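PDB 1IQ0: arginyl-trna synthetase from Thermus thermophilus, which probably catalyses the ATP-dependent joining of L-arginine to tRNA(Arg), with release of AMP and diphosphate. Local coordinates for residues 228-233 and 407-412; 435-440 and 461-466; 471-476 and 575-580. All coordinates share one frame; numbering follows the deposited sequence.

How the interactions relate
The three contacts form a bent chain, with interaction 2 in the middle, and follow one another in sequence without nesting. Interaction 1 joins the end of helix 213-229 to helix 405-423. Interaction 2 packs helix 430-448 against the end of helix 459-463, its centre about 12 Å from that of interaction 1. Interaction 3, its centre about 12 Å from that of interaction 2, pairs helices 470-487 and 562-583. Interaction 2 touches both neighbours: A438 and L439 meet interaction 1, and M436 O probably bonds to Q474 NE2. Interactions 1 and 3 do not touch. Helix 430-448 thus bridges the catalytic part and the helical anticodon-binding part of this class I synthetase.

Interaction 1. Residues 228-233 and 407-412; sequences HALNAR and EVLEEA
The carbonyl oxygen of L409, the leucine that reaches across to A229 and L230, accepts a hydrogen bond from the hydroxyl of T413 one turn further along the same helix. On the other segment the carbonyl oxygen of L230 accepts a weak hydrogen bond from R443 NE. Neither bond spans the contact itself, which is wholly apolar. L409 uses both of its methyls. Its CD1 meets the CB of A229 at 4.0 Å. Its CD2 meets the CD2 of L230 at 3.9 Å. The first torsion of L409 (chi1 -75°) sets CG beside the backbone N and opposite the carbonyl carbon, and the chain then runs out toward segment 228-233. The two leucines approach at a slant, methyl against methyl. The backbones stay well apart, with 8.5 Å between the CA atoms of A229 and L409.

The first segment offers the last residue of helix 213-229, A229, and the one just after it, L230. That helix closes with a Schellman motif. N231 has a positive phi of 61°, and two bonds run back into the final turn; in one, N231 N donates to H228 O at 2.9 Å. The chain then leads on to strand 236-239, one of the parallel strands of the catalytic domain's Rossmann-like sheet. N231 ND2 bonds to G585 O, and further on R233 makes a salt bridge with D130 of helix 120-138.

Burial is uneven. L230 is buried and also rests on L123 and I126 of helix 120-138. A229 is exposed, so its side of the contact lies at the surface. L409 is partly exposed, and it also touches I442 of helix 430-448.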
ATOM      1  N   HIS A 228      -4.118  -0.948  15.051  1.00 22.69           N
ATOM      2  CA  HIS A 228      -4.928  -2.156  15.016  1.00 21.43           C
ATOM      3  C   HIS A 228      -6.341  -1.860  14.501  1.00 23.15           C
ATOM      4  O   HIS A 228      -6.876  -2.606  13.685  1.00 23.89           O
ATOM      5  CB  HIS A 228      -5.014  -2.768  16.417  1.00 28.79           C
ATOM      6  CG  HIS A 228      -5.820  -4.028  16.472  1.00 33.26           C
ATOM      7  ND1 HIS A 228      -5.374  -5.222  15.940  1.00 34.87           N
ATOM      8  CD2 HIS A 228      -7.062  -4.271  16.955  1.00 29.99           C
ATOM      9  CE1 HIS A 228      -6.309  -6.143  16.093  1.00 34.31           C
ATOM     10  NE2 HIS A 228      -7.343  -5.593  16.705  1.00 31.19           N
ATOM     11  N   ALA A 229      -6.937  -0.768  14.971  1.00 23.81           N
ATOM     12  CA  ALA A 229      -8.288  -0.403  14.546  1.00 25.06           C
ATOM     13  C   ALA A 229      -8.314  -0.022  13.074  1.00 28.46           C
ATOM     14  O   ALA A 229      -9.368  -0.044  12.446  1.00 26.98           O
ATOM     15  CB  ALA A 229      -8.818   0.752  15.391  1.00 16.70           C
ATOM     16  N   LEU A 230      -7.158   0.343  12.524  1.00 21.11           N
ATOM     17  CA  LEU A 230      -7.087   0.706  11.113  1.00 18.54           C
ATOM     18  C   LEU A 230      -6.859  -0.536  10.264  1.00 17.63           C
ATOM     19  O   LEU A 230      -6.718  -0.450   9.053  1.00 18.55           O
ATOM     20  CB  LEU A 230      -5.963   1.715  10.878  1.00 26.12           C
ATOM     21  CG  LEU A 230      -6.232   3.131  11.390  1.00 25.94           C
ATOM     22  CD1 LEU A 230      -4.979   3.981  11.225  1.00 22.19           C
ATOM     23  CD2 LEU A 230      -7.404   3.742  10.621  1.00 25.54           C
ATOM     24  N   ASN A 231      -6.827  -1.687  10.924  1.00 21.33           N
ATOM     25  CA  ASN A 231      -6.625  -2.984  10.283  1.00 21.92           C
ATOM     26  C   ASN A 231      -5.279  -3.096   9.557  1.00 24.76           C
ATOM     27  O   ASN A 231      -5.181  -3.682   8.481  1.00 24.94           O
ATOM     28  CB  ASN A 231      -7.792  -3.292   9.330  1.00 19.65           C
ATOM     29  CG  ASN A 231      -7.801  -4.749   8.863  1.00 23.21           C
ATOM     30  OD1 ASN A 231      -7.444  -5.663   9.615  1.00 24.23           O
ATOM     31  ND2 ASN A 231      -8.221  -4.968   7.622  1.00 24.45           N
ATOM     32  N   ALA A 232      -4.246  -2.525  10.169  1.00 21.20           N
ATOM     33  CA  ALA A 232      -2.881  -2.564   9.634  1.00 22.76           C
ATOM     34  C   ALA A 232      -2.167  -3.760  10.270  1.00 22.26           C
ATOM     35  O   ALA A 232      -2.466  -4.127  11.406  1.00 21.19           O
ATOM     36  CB  ALA A 232      -2.149  -1.274   9.986  1.00 21.00           C
ATOM     37  N   ARG A 233      -1.227  -4.366   9.549  1.00 28.26           N
ATOM     38  CA  ARG A 233      -0.500  -5.522  10.082  1.00 29.89           C
ATOM     39  C   ARG A 233       0.998  -5.230  10.215  1.00 27.99           C
ATOM     40  O   ARG A 233       1.563  -4.508   9.403  1.00 22.49           O
ATOM     41  CB  ARG A 233      -0.690  -6.743   9.171  1.00 46.15           C
ATOM     42  CG  ARG A 233      -2.061  -6.843   8.509  1.00 54.52           C
ATOM     43  CD  ARG A 233      -2.233  -8.137   7.702  1.00 54.57           C
ATOM     44  NE  ARG A 233      -1.061  -8.488   6.898  1.00 62.76           N
ATOM     45  CZ  ARG A 233      -0.449  -7.669   6.045  1.00 66.03           C
ATOM     46  NH1 ARG A 233      -0.893  -6.433   5.871  1.00 64.27           N
ATOM     47  NH2 ARG A 233       0.615  -8.085   5.368  1.00 63.02           N
ATOM     48  N   GLU A 407     -10.300  10.158  16.769  1.00 26.07           N
ATOM     49  CA  GLU A 407     -11.522  10.945  16.686  1.00 28.92           C
ATOM     50  C   GLU A 407     -12.167  10.759  15.320  1.00 31.29           C
ATOM     51  O   GLU A 407     -13.384  10.641  15.227  1.00 30.00           O
ATOM     52  CB  GLU A 407     -11.234  12.427  16.926  1.00 40.60           C
ATOM     53  CG  GLU A 407     -10.783  12.729  18.344  1.00 50.70           C
ATOM     54  CD  GLU A 407     -10.412  14.186  18.535  1.00 56.91           C
ATOM     55  OE1 GLU A 407     -11.305  15.052  18.406  1.00 57.53           O
ATOM     56  OE2 GLU A 407      -9.222  14.460  18.808  1.00 61.68           O
ATOM     57  N   VAL A 408     -11.361  10.738  14.261  1.00 30.99           N
ATOM     58  CA  VAL A 408     -11.915  10.546  12.931  1.00 29.93           C
ATOM     59  C   VAL A 408     -12.591   9.181  12.899  1.00 30.09           C
ATOM     60  O   VAL A 408     -13.666   9.031  12.327  1.00 32.56           O
ATOM     61  CB  VAL A 408     -10.831  10.620  11.834  1.00 26.16           C
ATOM     62  CG1 VAL A 408     -11.440  10.268  10.478  1.00 21.66           C
ATOM     63  CG2 VAL A 408     -10.245  12.030  11.770  1.00 23.08           C
ATOM     64  N   LEU A 409     -11.972   8.192  13.540  1.00 28.46           N
ATOM     65  CA  LEU A 409     -12.546   6.857  13.586  1.00 30.14           C
ATOM     66  C   LEU A 409     -13.891   6.860  14.308  1.00 32.67           C
ATOM     67  O   LEU A 409     -14.874   6.314  13.799  1.00 32.30           O
ATOM     68  CB  LEU A 409     -11.598   5.880  14.286  1.00 31.64           C
ATOM     69  CG  LEU A 409     -10.363   5.424  13.502  1.00 35.84           C
ATOM     70  CD1 LEU A 409      -9.495   4.522  14.370  1.00 33.46           C
ATOM     71  CD2 LEU A 409     -10.808   4.684  12.250  1.00 36.20           C
ATOM     72  N   GLU A 410     -13.942   7.481  15.485  1.00 33.02           N
ATOM     73  CA  GLU A 410     -15.181   7.516  16.254  1.00 33.77           C
ATOM     74  C   GLU A 410     -16.295   8.273  15.548  1.00 29.27           C
ATOM     75  O   GLU A 410     -17.434   7.827  15.535  1.00 30.85           O
ATOM     76  CB  GLU A 410     -14.948   8.127  17.640  1.00 45.94           C
ATOM     77  CG  GLU A 410     -14.640   9.614  17.639  1.00 59.78           C
ATOM     78  CD  GLU A 410     -14.780  10.236  19.021  1.00 65.31           C
ATOM     79  OE1 GLU A 410     -14.483  11.441  19.165  1.00 65.21           O
ATOM     80  OE2 GLU A 410     -15.191   9.520  19.962  1.00 67.56           O
ATOM     81  N   GLU A 411     -15.967   9.420  14.965  1.00 24.60           N
ATOM     82  CA  GLU A 411     -16.954  10.227  14.266  1.00 28.19           C
ATOM     83  C   GLU A 411     -17.466   9.514  13.012  1.00 33.17           C
ATOM     84  O   GLU A 411     -18.646   9.613  12.681  1.00 37.10           O
ATOM     85  CB  GLU A 411     -16.350  11.585  13.902  1.00 25.53           C
ATOM     86  CG  GLU A 411     -17.270  12.519  13.101  1.00 32.73           C
ATOM     87  CD  GLU A 411     -18.607  12.788  13.787  1.00 37.19           C
ATOM     88  OE1 GLU A 411     -18.704  12.589  15.015  1.00 36.99           O
ATOM     89  OE2 GLU A 411     -19.560  13.212  13.096  1.00 37.29           O
ATOM     90  N   ALA A 412     -16.585   8.798  12.315  1.00 31.67           N
ATOM     91  CA  ALA A 412     -16.988   8.066  11.118  1.00 29.28           C
ATOM     92  C   ALA A 412     -17.847   6.872  11.520  1.00 26.98           C
ATOM     93  O   ALA A 412     -18.798   6.514  10.822  1.00 27.62           O
ATOM     94  CB  ALA A 412     -15.765   7.590  10.349  1.00 21.10           C
TER

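Interaction 2. Residues 435-440 and 461-466; sequences RMVALG and EALSFE
V437 points from helix 430-448 at the end of helix 459-463, where L463 and F465 receive it. Its CB is directed toward segment 461-466, but the touching is done by the methyls. CG1 lies opposite the backbone N (chi1 177°) and reaches furthest into the contact. It stands 4.1 Å from CZ of F465 and equally far from CE1 of that ring. It approaches the ring obliquely, and the two side chains cross at about a right angle. On another side, CG1 meets the CD2 methyl of L463 at 4.3 Å. The second methyl of V437, CG2, is 4.3 Å from F465 CZ. P471 of helix 470-487 also touches both V437 and F465.

A438 takes part through its backbone. Its CA lies 4.3 Å from CD2 of L463, while its CB packs on A412 and T413 of helix 405-423. With a CB that points away, A438 leaves its backbone facing L463, and the CA atoms of the two are 7.0 Å apart.

S464 is the first residue past helix 459-463 and makes an ST turn. S464 OG accepts from E466 N at 3.1 Å, with a bond angle of 155°. The turn lies around F465, which is buried and also touches I419 and M592.

All four touching residues are buried, and everything that meets is carbon. The contact therefore probably rests on van der Waals contact and exclusion of water, with no directional bond between the segments.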
ATOM      1  N   ARG A 435     -18.778  -0.507  12.300  1.00 31.29           N
ATOM      2  CA  ARG A 435     -17.314  -0.506  12.333  1.00 31.34           C
ATOM      3  C   ARG A 435     -16.743  -0.814  10.951  1.00 31.30           C
ATOM      4  O   ARG A 435     -15.816  -0.148  10.482  1.00 29.92           O
ATOM      5  CB  ARG A 435     -16.795  -1.548  13.330  1.00 37.60           C
ATOM      6  CG  ARG A 435     -15.272  -1.525  13.512  1.00 42.70           C
ATOM      7  CD  ARG A 435     -14.780  -2.718  14.325  1.00 45.45           C
ATOM      8  NE  ARG A 435     -14.879  -3.970  13.577  1.00 47.31           N
ATOM      9  CZ  ARG A 435     -14.103  -4.287  12.543  1.00 50.57           C
ATOM     10  NH1 ARG A 435     -13.160  -3.446  12.133  1.00 47.73           N
ATOM     11  NH2 ARG A 435     -14.277  -5.440  11.908  1.00 51.24           N
ATOM     12  N   MET A 436     -17.303  -1.829  10.300  1.00 29.13           N
ATOM     13  CA  MET A 436     -16.843  -2.236   8.981  1.00 28.10           C
ATOM     14  C   MET A 436     -17.028  -1.142   7.950  1.00 27.70           C
ATOM     15  O   MET A 436     -16.144  -0.905   7.125  1.00 30.28           O
ATOM     16  CB  MET A 436     -17.576  -3.498   8.525  1.00 38.73           C
ATOM     17  CG  MET A 436     -17.219  -4.724   9.334  1.00 36.81           C
ATOM     18  SD  MET A 436     -17.792  -6.255   8.582  1.00 43.77           S
ATOM     19  CE  MET A 436     -17.244  -7.443   9.820  1.00 44.72           C
ATOM     20  N   VAL A 437     -18.179  -0.478   7.992  1.00 26.13           N
ATOM     21  CA  VAL A 437     -18.466   0.593   7.048  1.00 25.49           C
ATOM     22  C   VAL A 437     -17.546   1.796   7.258  1.00 26.82           C
ATOM     23  O   VAL A 437     -17.035   2.367   6.293  1.00 27.39           O
ATOM     24  CB  VAL A 437     -19.941   1.037   7.156  1.00 28.05           C
ATOM     25  CG1 VAL A 437     -20.213   2.200   6.225  1.00 22.05           C
ATOM     26  CG2 VAL A 437     -20.849  -0.136   6.813  1.00 28.35           C
ATOM     27  N   ALA A 438     -17.334   2.180   8.515  1.00 24.47           N
ATOM     28  CA  ALA A 438     -16.464   3.311   8.827  1.00 22.03           C
ATOM     29  C   ALA A 438     -15.028   2.997   8.401  1.00 19.28           C
ATOM     30  O   ALA A 438     -14.353   3.837   7.807  1.00 22.57           O
ATOM     31  CB  ALA A 438     -16.512   3.617  10.322  1.00 23.75           C
ATOM     32  N   LEU A 439     -14.577   1.780   8.704  1.00 21.47           N
ATOM     33  CA  LEU A 439     -13.228   1.341   8.351  1.00 24.54           C
ATOM     34  C   LEU A 439     -13.055   1.306   6.836  1.00 25.44           C
ATOM     35  O   LEU A 439     -12.007   1.694   6.307  1.00 25.64           O
ATOM     36  CB  LEU A 439     -12.953  -0.058   8.924  1.00 29.91           C
ATOM     37  CG  LEU A 439     -11.585  -0.668   8.595  1.00 27.44           C
ATOM     38  CD1 LEU A 439     -10.479   0.211   9.169  1.00 27.16           C
ATOM     39  CD2 LEU A 439     -11.496  -2.074   9.164  1.00 24.12           C
ATOM     40  N   GLY A 440     -14.093   0.834   6.146  1.00 25.14           N
ATOM     41  CA  GLY A 440     -14.058   0.752   4.695  1.00 21.47           C
ATOM     42  C   GLY A 440     -14.016   2.124   4.053  1.00 21.78           C
ATOM     43  O   GLY A 440     -13.330   2.337   3.050  1.00 22.06           O
ATOM     44  N   GLU A 461     -19.285  12.428   2.334  1.00 35.46           N
ATOM     45  CA  GLU A 461     -18.842  12.046   1.003  1.00 34.06           C
ATOM     46  C   GLU A 461     -18.169  10.662   1.005  1.00 31.84           C
ATOM     47  O   GLU A 461     -18.475   9.814   0.165  1.00 31.57           O
ATOM     48  CB  GLU A 461     -17.874  13.113   0.493  1.00 41.75           C
ATOM     49  CG  GLU A 461     -17.278  12.867  -0.871  1.00 47.43           C
ATOM     50  CD  GLU A 461     -16.310  13.965  -1.264  1.00 51.97           C
ATOM     51  OE1 GLU A 461     -15.326  14.177  -0.527  1.00 54.00           O
ATOM     52  OE2 GLU A 461     -16.534  14.621  -2.301  1.00 55.47           O
ATOM     53  N   ALA A 462     -17.271  10.435   1.964  1.00 28.59           N
ATOM     54  CA  ALA A 462     -16.537   9.167   2.065  1.00 27.88           C
ATOM     55  C   ALA A 462     -17.407   8.001   2.504  1.00 27.47           C
ATOM     56  O   ALA A 462     -17.161   6.855   2.121  1.00 27.10           O
ATOM     57  CB  ALA A 462     -15.363   9.320   3.037  1.00 21.47           C
ATOM     58  N   LEU A 463     -18.419   8.300   3.313  1.00 26.16           N
ATOM     59  CA  LEU A 463     -19.319   7.275   3.820  1.00 29.52           C
ATOM     60  C   LEU A 463     -20.447   6.860   2.875  1.00 29.73           C
ATOM     61  O   LEU A 463     -20.988   5.766   3.010  1.00 30.57           O
ATOM     62  CB  LEU A 463     -19.939   7.739   5.133  1.00 28.06           C
ATOM     63  CG  LEU A 463     -19.085   7.679   6.392  1.00 29.01           C
ATOM     64  CD1 LEU A 463     -19.759   8.499   7.470  1.00 26.21           C
ATOM     65  CD2 LEU A 463     -18.906   6.228   6.833  1.00 27.99           C
ATOM     66  N   SER A 464     -20.791   7.726   1.925  1.00 29.49           N
ATOM     67  CA  SER A 464     -21.894   7.473   0.994  1.00 32.11           C
ATOM     68  C   SER A 464     -21.891   6.158   0.218  1.00 32.34           C
ATOM     69  O   SER A 464     -20.923   5.824  -0.466  1.00 32.90           O
ATOM     70  CB  SER A 464     -22.009   8.620  -0.010  1.00 33.17           C
ATOM     71  OG  SER A 464     -23.073   8.378  -0.913  1.00 37.46           O
ATOM     72  N   PHE A 465     -23.003   5.431   0.306  1.00 31.14           N
ATOM     73  CA  PHE A 465     -23.148   4.161  -0.399  1.00 31.41           C
ATOM     74  C   PHE A 465     -23.349   4.384  -1.890  1.00 31.58           C
ATOM     75  O   PHE A 465     -23.351   3.434  -2.669  1.00 32.36           O
ATOM     76  CB  PHE A 465     -24.336   3.372   0.160  1.00 40.27           C
ATOM     77  CG  PHE A 465     -24.078   2.751   1.500  1.00 44.68           C
ATOM     78  CD1 PHE A 465     -23.718   3.536   2.589  1.00 49.20           C
ATOM     79  CD2 PHE A 465     -24.189   1.379   1.674  1.00 49.33           C
ATOM     80  CE1 PHE A 465     -23.474   2.959   3.833  1.00 49.75           C
ATOM     81  CE2 PHE A 465     -23.947   0.793   2.913  1.00 52.00           C
ATOM     82  CZ  PHE A 465     -23.588   1.585   3.994  1.00 50.53           C
ATOM     83  N   GLU A 466     -23.501   5.644  -2.289  1.00 32.08           N
ATOM     84  CA  GLU A 466     -23.715   5.975  -3.694  1.00 35.16           C
ATOM     85  C   GLU A 466     -22.514   6.535  -4.463  1.00 35.38           C
ATOM     86  O   GLU A 466     -22.505   6.490  -5.692  1.00 39.10           O
ATOM     87  CB  GLU A 466     -24.891   6.950  -3.830  1.00 42.18           C
ATOM     88  CG  GLU A 466     -26.269   6.323  -3.619  1.00 47.76           C
ATOM     89  CD  GLU A 466     -26.525   5.895  -2.181  1.00 55.97           C
ATOM     90  OE1 GLU A 466     -26.456   6.758  -1.279  1.00 60.69           O
ATOM     91  OE2 GLU A 466     -26.807   4.697  -1.952  1.00 54.54           O
TER

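Interaction 3. Residues 471-476 and 575-580; sequences PYVQYA and RTLATG
L577 lays its CD1 methyl over one face of the flat A476 carbonyl group, 4.0 Å from A476 C. The same methyl meets the CB of A476 at 3.8 Å, the shortest approach between the two segments. The other flat groups of segment 471-476 stand back. The rings of Y472 and Y475 make no contact with segment 575-580, and the CB atoms of Q474 and Y475 point away from it. Partners of these groups lie on other sides. Y472 OH bonds to N540 ND2, and Q474 NE2 bonds to P587 O in the C-terminal tail.

The second methyl of L577, CD2, turns to V473 and meets its CG1 at 4.0 Å. L577 is thus forked over V473 and A476, which are three residues apart on helix 470-487. Its CG sits opposite the carbonyl carbon (chi1 -69°). The second torsion (chi2 -177°) sends CD1 straight on toward A476, while CD2 branches off to V473. V473 puts CG1 forward, and the two side chains meet at a slant. The CA atoms of V473 and L577 are 7.4 Å apart.

Both segments belong to the DALR anticodon-binding family region, a bundle of helices. Here its first and last long helices, 470-487 and 562-583, pack against each other. Helix 525-544 joins them as a third member: L577 also rests on L535, and A476 on W539. T576, next to L577, touches L535 too.

All three touching residues are buried, and the contact is purely apolar. On helix 562-583, T579 OG1 bonds to K95 NZ, and T576 OG1 bonds back to S572 O within the helix.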
ATOM      1  N   PRO A 471     -17.705   2.083   1.068  1.00 22.76           N
ATOM      2  CA  PRO A 471     -19.043   1.535   1.331  1.00 23.77           C
ATOM      3  C   PRO A 471     -19.773   1.153   0.032  1.00 25.85           C
ATOM      4  O   PRO A 471     -20.532   0.189   0.007  1.00 27.26           O
ATOM      5  CB  PRO A 471     -19.730   2.668   2.086  1.00 21.44           C
ATOM      6  CG  PRO A 471     -18.583   3.257   2.879  1.00 21.13           C
ATOM      7  CD  PRO A 471     -17.488   3.330   1.826  1.00 16.32           C
ATOM      8  N   TYR A 472     -19.533   1.911  -1.038  1.00 26.54           N
ATOM      9  CA  TYR A 472     -20.135   1.629  -2.345  1.00 26.50           C
ATOM     10  C   TYR A 472     -19.727   0.224  -2.783  1.00 27.08           C
ATOM     11  O   TYR A 472     -20.577  -0.596  -3.132  1.00 26.95           O
ATOM     12  CB  TYR A 472     -19.654   2.642  -3.389  1.00 26.08           C
ATOM     13  CG  TYR A 472     -20.135   2.387  -4.811  1.00 28.62           C
ATOM     14  CD1 TYR A 472     -21.461   2.641  -5.186  1.00 26.09           C
ATOM     15  CD2 TYR A 472     -19.257   1.916  -5.785  1.00 27.53           C
ATOM     16  CE1 TYR A 472     -21.888   2.434  -6.494  1.00 26.64           C
ATOM     17  CE2 TYR A 472     -19.670   1.706  -7.089  1.00 32.80           C
ATOM     18  CZ  TYR A 472     -20.983   1.965  -7.443  1.00 30.52           C
ATOM     19  OH  TYR A 472     -21.377   1.764  -8.749  1.00 30.47           O
ATOM     20  N   VAL A 473     -18.426  -0.053  -2.753  1.00 22.48           N
ATOM     21  CA  VAL A 473     -17.928  -1.367  -3.147  1.00 20.67           C
ATOM     22  C   VAL A 473     -18.421  -2.436  -2.172  1.00 20.46           C
ATOM     23  O   VAL A 473     -18.778  -3.548  -2.582  1.00 21.90           O
ATOM     24  CB  VAL A 473     -16.380  -1.398  -3.195  1.00 22.60           C
ATOM     25  CG1 VAL A 473     -15.898  -2.763  -3.682  1.00 19.73           C
ATOM     26  CG2 VAL A 473     -15.865  -0.282  -4.106  1.00 19.37           C
ATOM     27  N   GLN A 474     -18.449  -2.108  -0.880  1.00 21.70           N
ATOM     28  CA  GLN A 474     -18.919  -3.071   0.113  1.00 21.12           C
ATOM     29  C   GLN A 474     -20.382  -3.438  -0.156  1.00 22.16           C
ATOM     30  O   GLN A 474     -20.767  -4.603  -0.058  1.00 22.45           O
ATOM     31  CB  GLN A 474     -18.785  -2.502   1.530  1.00 24.34           C
ATOM     32  CG  GLN A 474     -17.348  -2.326   2.039  1.00 21.12           C
ATOM     33  CD  GLN A 474     -17.307  -1.750   3.450  1.00 23.21           C
ATOM     34  OE1 GLN A 474     -17.935  -0.728   3.732  1.00 24.78           O
ATOM     35  NE2 GLN A 474     -16.570  -2.403   4.342  1.00 21.06           N
ATOM     36  N   TYR A 475     -21.191  -2.442  -0.509  1.00 22.38           N
ATOM     37  CA  TYR A 475     -22.608  -2.672  -0.778  1.00 24.18           C
ATOM     38  C   TYR A 475     -22.811  -3.592  -1.987  1.00 22.15           C
ATOM     39  O   TYR A 475     -23.696  -4.445  -1.987  1.00 20.34           O
ATOM     40  CB  TYR A 475     -23.328  -1.342  -1.017  1.00 38.39           C
ATOM     41  CG  TYR A 475     -24.829  -1.496  -1.083  1.00 48.33           C
ATOM     42  CD1 TYR A 475     -25.564  -1.823   0.059  1.00 50.90           C
ATOM     43  CD2 TYR A 475     -25.511  -1.364  -2.292  1.00 53.23           C
ATOM     44  CE1 TYR A 475     -26.942  -2.015  -0.002  1.00 56.72           C
ATOM     45  CE2 TYR A 475     -26.890  -1.557  -2.365  1.00 58.76           C
ATOM     46  CZ  TYR A 475     -27.599  -1.882  -1.217  1.00 62.29           C
ATOM     47  OH  TYR A 475     -28.959  -2.081  -1.284  1.00 69.37           O
ATOM     48  N   ALA A 476     -21.992  -3.414  -3.016  1.00 22.47           N
ATOM     49  CA  ALA A 476     -22.080  -4.253  -4.204  1.00 20.74           C
ATOM     50  C   ALA A 476     -21.770  -5.696  -3.802  1.00 22.03           C
ATOM     51  O   ALA A 476     -22.384  -6.636  -4.308  1.00 20.07           O
ATOM     52  CB  ALA A 476     -21.089  -3.767  -5.270  1.00 16.83           C
ATOM     53  N   ARG A 575     -16.784 -12.945  -4.818  1.00 20.41           N
ATOM     54  CA  ARG A 575     -15.473 -13.397  -4.377  1.00 21.28           C
ATOM     55  C   ARG A 575     -14.390 -12.397  -4.795  1.00 22.01           C
ATOM     56  O   ARG A 575     -13.474 -12.116  -4.032  1.00 21.94           O
ATOM     57  CB  ARG A 575     -15.156 -14.772  -4.967  1.00 28.93           C
ATOM     58  CG  ARG A 575     -15.881 -15.926  -4.296  1.00 37.50           C
ATOM     59  CD  ARG A 575     -15.572 -17.222  -5.023  1.00 41.36           C
ATOM     60  NE  ARG A 575     -16.144 -18.388  -4.355  1.00 48.07           N
ATOM     61  CZ  ARG A 575     -16.029 -19.632  -4.809  1.00 51.00           C
ATOM     62  NH1 ARG A 575     -15.365 -19.869  -5.935  1.00 48.19           N
ATOM     63  NH2 ARG A 575     -16.568 -20.640  -4.136  1.00 49.95           N
ATOM     64  N   THR A 576     -14.508 -11.853  -6.001  1.00 22.04           N
ATOM     65  CA  THR A 576     -13.524 -10.891  -6.489  1.00 22.79           C
ATOM     66  C   THR A 576     -13.568  -9.590  -5.685  1.00 23.99           C
ATOM     67  O   THR A 576     -12.526  -9.008  -5.375  1.00 21.04           O
ATOM     68  CB  THR A 576     -13.746 -10.587  -7.986  1.00 23.77           C
ATOM     69  OG1 THR A 576     -13.568 -11.795  -8.736  1.00 22.39           O
ATOM     70  CG2 THR A 576     -12.755  -9.540  -8.481  1.00 21.29           C
ATOM     71  N   LEU A 577     -14.769  -9.130  -5.347  1.00 21.57           N
ATOM     72  CA  LEU A 577     -14.881  -7.913  -4.559  1.00 23.25           C
ATOM     73  C   LEU A 577     -14.387  -8.153  -3.128  1.00 24.03           C
ATOM     74  O   LEU A 577     -13.730  -7.288  -2.546  1.00 24.44           O
ATOM     75  CB  LEU A 577     -16.323  -7.415  -4.539  1.00 16.81           C
ATOM     76  CG  LEU A 577     -16.850  -6.870  -5.864  1.00 17.32           C
ATOM     77  CD1 LEU A 577     -18.259  -6.347  -5.655  1.00 16.24           C
ATOM     78  CD2 LEU A 577     -15.925  -5.746  -6.378  1.00 14.73           C
ATOM     79  N   ALA A 578     -14.691  -9.326  -2.570  1.00 19.32           N
ATOM     80  CA  ALA A 578     -14.264  -9.661  -1.208  1.00 20.95           C
ATOM     81  C   ALA A 578     -12.741  -9.722  -1.127  1.00 21.83           C
ATOM     82  O   ALA A 578     -12.138  -9.172  -0.211  1.00 23.01           O
ATOM     83  CB  ALA A 578     -14.864 -11.012  -0.766  1.00 14.86           C
ATOM     84  N   THR A 579     -12.129 -10.399  -2.094  1.00 19.11           N
ATOM     85  CA  THR A 579     -10.677 -10.529  -2.149  1.00 20.28           C
ATOM     86  C   THR A 579     -10.024  -9.166  -2.381  1.00 20.85           C
ATOM     87  O   THR A 579      -9.092  -8.791  -1.673  1.00 22.10           O
ATOM     88  CB  THR A 579     -10.266 -11.513  -3.264  1.00 22.51           C
ATOM     89  OG1 THR A 579     -10.729 -12.824  -2.914  1.00 20.67           O
ATOM     90  CG2 THR A 579      -8.740 -11.547  -3.440  1.00 21.24           C
ATOM     91  N   GLY A 580     -10.524  -8.425  -3.368  1.00 21.65           N
ATOM     92  CA  GLY A 580      -9.981  -7.106  -3.653  1.00 21.67           C
ATOM     93  C   GLY A 580     -10.064  -6.187  -2.442  1.00 21.70           C
ATOM     94  O   GLY A 580      -9.088  -5.541  -2.070  1.00 21.24           O
TER